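Local coordinates for protein alginate lyase A1-II' (Sphingomonas sp. A1, PDB 2CWS) that probably cleaves alginate as a polysaccharide lyase of family 7, this chain being its catalytic lyase part with a concanavalin-like fold of two antiparallel sheets, at residues K80-W85 with H112-D117. Sequence-based numbering, arbitrary orientation.
Sequences KVNWGW and HGIMDD. With SO4 (sulfate ion), chain B.
Lys80 runs its aliphatic chain past the carbonyl of Asp117, its CD 3.7 Å from Asp117 O. Beyond CG the chain is fully extended, with chi2 to chi4 all near 180°, which carries the ammonium past that carbonyl to a bridging water: the water accepts from Lys80 NZ and donates to Asp117 O at 2.8 Å. A second water is 3.0 Å from both Lys80 O and Asp116 O and can donate to either, though other acceptors compete for its protons. Asp117 itself turns its carboxylate to Thr119, through OD1.

Asn82 is the buried meeting point. Its side chain crosses that of Ile114 at about a right angle, and Asn82 CB lies 3.9 Å from Ile114 CG2, a van der Waals contact backed by Tyr199 of strand 197-202. Trp83 follows with its indole stacked on His89 and NE1 hydrogen-bonded to Glu72. This loop, joining the two sheets of the jelly-roll beta-sandwich, thus packs on strand 106-114 and the turn after it.

On that strand, His112 ND1 donates to Gly113 O at 2.7 Å, on a carbonyl lone pair and in the ring plane, while NE2 gives an almost straight bond (177°) to O2 of a sulfate, probably from the crystallisation liquor, also bound by Arg67 and Tyr205. A leucine here would probably deprive Gly113 O of its imidazole donor and leave the sulfate less firmly held. Gripped through both nitrogens, the imidazole resists rotation beside a pocket consistent with binding an anionic group, whereas loop and strand meet through apolar contact and water, without direct hydrogen bonds.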
loop_
_atom_site.group_PDB
_atom_site.type_symbol
_atom_site.label_atom_id
_atom_site.label_comp_id
_atom_site.label_asym_id
_atom_site.label_seq_id
_atom_site.Cartn_x
_atom_site.Cartn_y
_atom_site.Cartn_z
ATOM N N LYS A 80 13.875 8.079 -5.537
ATOM C CA LYS A 80 14.293 7.352 -6.735
ATOM C C LYS A 80 15.110 6.101 -6.387
ATOM O O LYS A 80 15.472 5.353 -7.316
ATOM C CB LYS A 80 15.091 8.261 -7.657
ATOM C CG LYS A 80 14.303 9.499 -8.100
ATOM C CD LYS A 80 15.070 10.371 -9.042
ATOM C CE LYS A 80 14.275 11.593 -9.431
ATOM N NZ LYS A 80 15.016 12.480 -10.384
ATOM N N VAL A 81 15.426 5.861 -5.114
ATOM C CA VAL A 81 16.140 4.673 -4.669
ATOM C C VAL A 81 15.143 3.592 -4.265
ATOM O O VAL A 81 14.410 3.750 -3.294
ATOM C CB VAL A 81 17.062 4.996 -3.493
ATOM C CG1 VAL A 81 17.821 3.741 -3.032
ATOM C CG2 VAL A 81 18.078 6.101 -3.858
ATOM N N ASN A 82 15.072 2.519 -5.049
ATOM C CA ASN A 82 14.025 1.501 -4.872
ATOM C C ASN A 82 14.663 0.135 -5.107
ATOM O O ASN A 82 15.844 0.067 -5.445
ATOM C CB ASN A 82 12.836 1.771 -5.841
ATOM C CG ASN A 82 12.236 3.129 -5.540
ATOM O OD1 ASN A 82 12.487 4.127 -6.322
ATOM N ND2 ASN A 82 11.590 3.276 -4.425
ATOM N N TRP A 83 13.900 -0.949 -4.890
ATOM C CA TRP A 83 14.478 -2.296 -4.903
ATOM C C TRP A 83 14.057 -3.075 -6.131
ATOM O O TRP A 83 13.161 -2.697 -6.881
ATOM C CB TRP A 83 14.167 -3.012 -3.596
ATOM C CG TRP A 83 12.755 -2.981 -3.114
ATOM C CD1 TRP A 83 12.202 -2.065 -2.240
ATOM C CD2 TRP A 83 11.685 -3.893 -3.453
ATOM N NE1 TRP A 83 10.881 -2.372 -1.982
ATOM C CE2 TRP A 83 10.545 -3.485 -2.734
ATOM C CE3 TRP A 83 11.614 -5.037 -4.288
ATOM C CZ2 TRP A 83 9.332 -4.166 -2.828
ATOM C CZ3 TRP A 83 10.396 -5.698 -4.365
ATOM C CH2 TRP A 83 9.274 -5.268 -3.654
ATOM N N GLY A 84 14.770 -4.190 -6.367
ATOM C CA GLY A 84 14.620 -4.943 -7.589
ATOM C C GLY A 84 14.023 -6.331 -7.418
ATOM O O GLY A 84 13.694 -6.781 -6.322
ATOM N N TRP A 85 13.915 -6.999 -8.580
ATOM C CA TRP A 85 13.214 -8.285 -8.593
ATOM C C TRP A 85 14.010 -9.406 -7.915
ATOM O O TRP A 85 13.380 -10.393 -7.501
ATOM C CB TRP A 85 12.880 -8.682 -10.031
ATOM C CG TRP A 85 14.067 -9.029 -10.912
ATOM C CD1 TRP A 85 14.904 -8.185 -11.562
ATOM C CD2 TRP A 85 14.493 -10.381 -11.200
ATOM N NE1 TRP A 85 15.857 -8.944 -12.241
ATOM C CE2 TRP A 85 15.615 -10.294 -12.034
ATOM C CE3 TRP A 85 14.055 -11.668 -10.813
ATOM C CZ2 TRP A 85 16.280 -11.440 -12.500
ATOM C CZ3 TRP A 85 14.678 -12.806 -11.258
ATOM C CH2 TRP A 85 15.785 -12.684 -12.095
ATOM N N HIS A 112 4.408 -1.256 -5.666
ATOM C CA HIS A 112 4.267 -0.437 -6.840
ATOM C C HIS A 112 5.553 -0.463 -7.662
ATOM O O HIS A 112 6.673 -0.373 -7.087
ATOM C CB HIS A 112 3.973 1.010 -6.374
ATOM C CG HIS A 112 3.217 1.770 -7.403
ATOM N ND1 HIS A 112 3.730 2.192 -8.613
ATOM C CD2 HIS A 112 1.929 2.156 -7.388
ATOM C CE1 HIS A 112 2.785 2.836 -9.287
ATOM N NE2 HIS A 112 1.654 2.844 -8.568
ATOM N N GLY A 113 5.411 -0.597 -8.990
ATOM C CA GLY A 113 6.553 -0.435 -9.843
ATOM C C GLY A 113 6.959 1.012 -10.009
ATOM O O GLY A 113 6.178 1.939 -9.812
ATOM N N ILE A 114 8.215 1.181 -10.445
ATOM C CA ILE A 114 8.734 2.534 -10.743
ATOM C C ILE A 114 9.894 2.323 -11.713
ATOM O O ILE A 114 10.591 1.291 -11.663
ATOM C CB ILE A 114 9.186 3.247 -9.448
ATOM C CG1 ILE A 114 9.589 4.724 -9.717
ATOM C CG2 ILE A 114 10.267 2.478 -8.709
ATOM C CD1 ILE A 114 9.715 5.494 -8.408
ATOM N N MET A 115 10.087 3.277 -12.604
ATOM C CA MET A 115 11.276 3.158 -13.501
ATOM C C MET A 115 12.529 3.433 -12.728
ATOM O O MET A 115 12.532 4.058 -11.680
ATOM C CB MET A 115 11.163 4.122 -14.674
ATOM C CG MET A 115 9.867 4.132 -15.441
ATOM S SD MET A 115 9.573 2.517 -16.216
ATOM C CE MET A 115 10.864 2.542 -17.449
ATOM N N ASP A 116 13.664 2.992 -13.315
ATOM C CA ASP A 116 14.954 3.289 -12.700
ATOM C C ASP A 116 15.153 4.776 -12.444
ATOM O O ASP A 116 15.726 5.164 -11.460
ATOM C CB ASP A 116 16.043 2.793 -13.634
ATOM C CG ASP A 116 17.309 2.336 -12.955
ATOM O OD1 ASP A 116 17.290 2.021 -11.756
ATOM O OD2 ASP A 116 18.327 2.247 -13.677
ATOM N N ASP A 117 14.666 5.607 -13.353
ATOM C CA ASP A 117 14.892 7.051 -13.215
ATOM C C ASP A 117 13.828 7.696 -12.348
ATOM O O ASP A 117 13.805 8.919 -12.229
ATOM C CB ASP A 117 14.913 7.726 -14.592
ATOM C CG ASP A 117 13.604 7.748 -15.340
ATOM O OD1 ASP A 117 12.592 7.238 -14.811
ATOM O OD2 ASP A 117 13.605 8.300 -16.497
HETATM S S SO4 B . -1.553 4.280 -8.166
HETATM O O1 SO4 B . -1.029 3.952 -6.712
HETATM O O2 SO4 B . -0.572 3.965 -9.181
HETATM O O3 SO4 B . -2.709 3.516 -8.450
HETATM O O4 SO4 B . -1.854 5.705 -8.252
HETATM O O HOH W 1 16.030 10.650 -12.514
HETATM O O HOH W 2 17.747 5.645 -9.314
#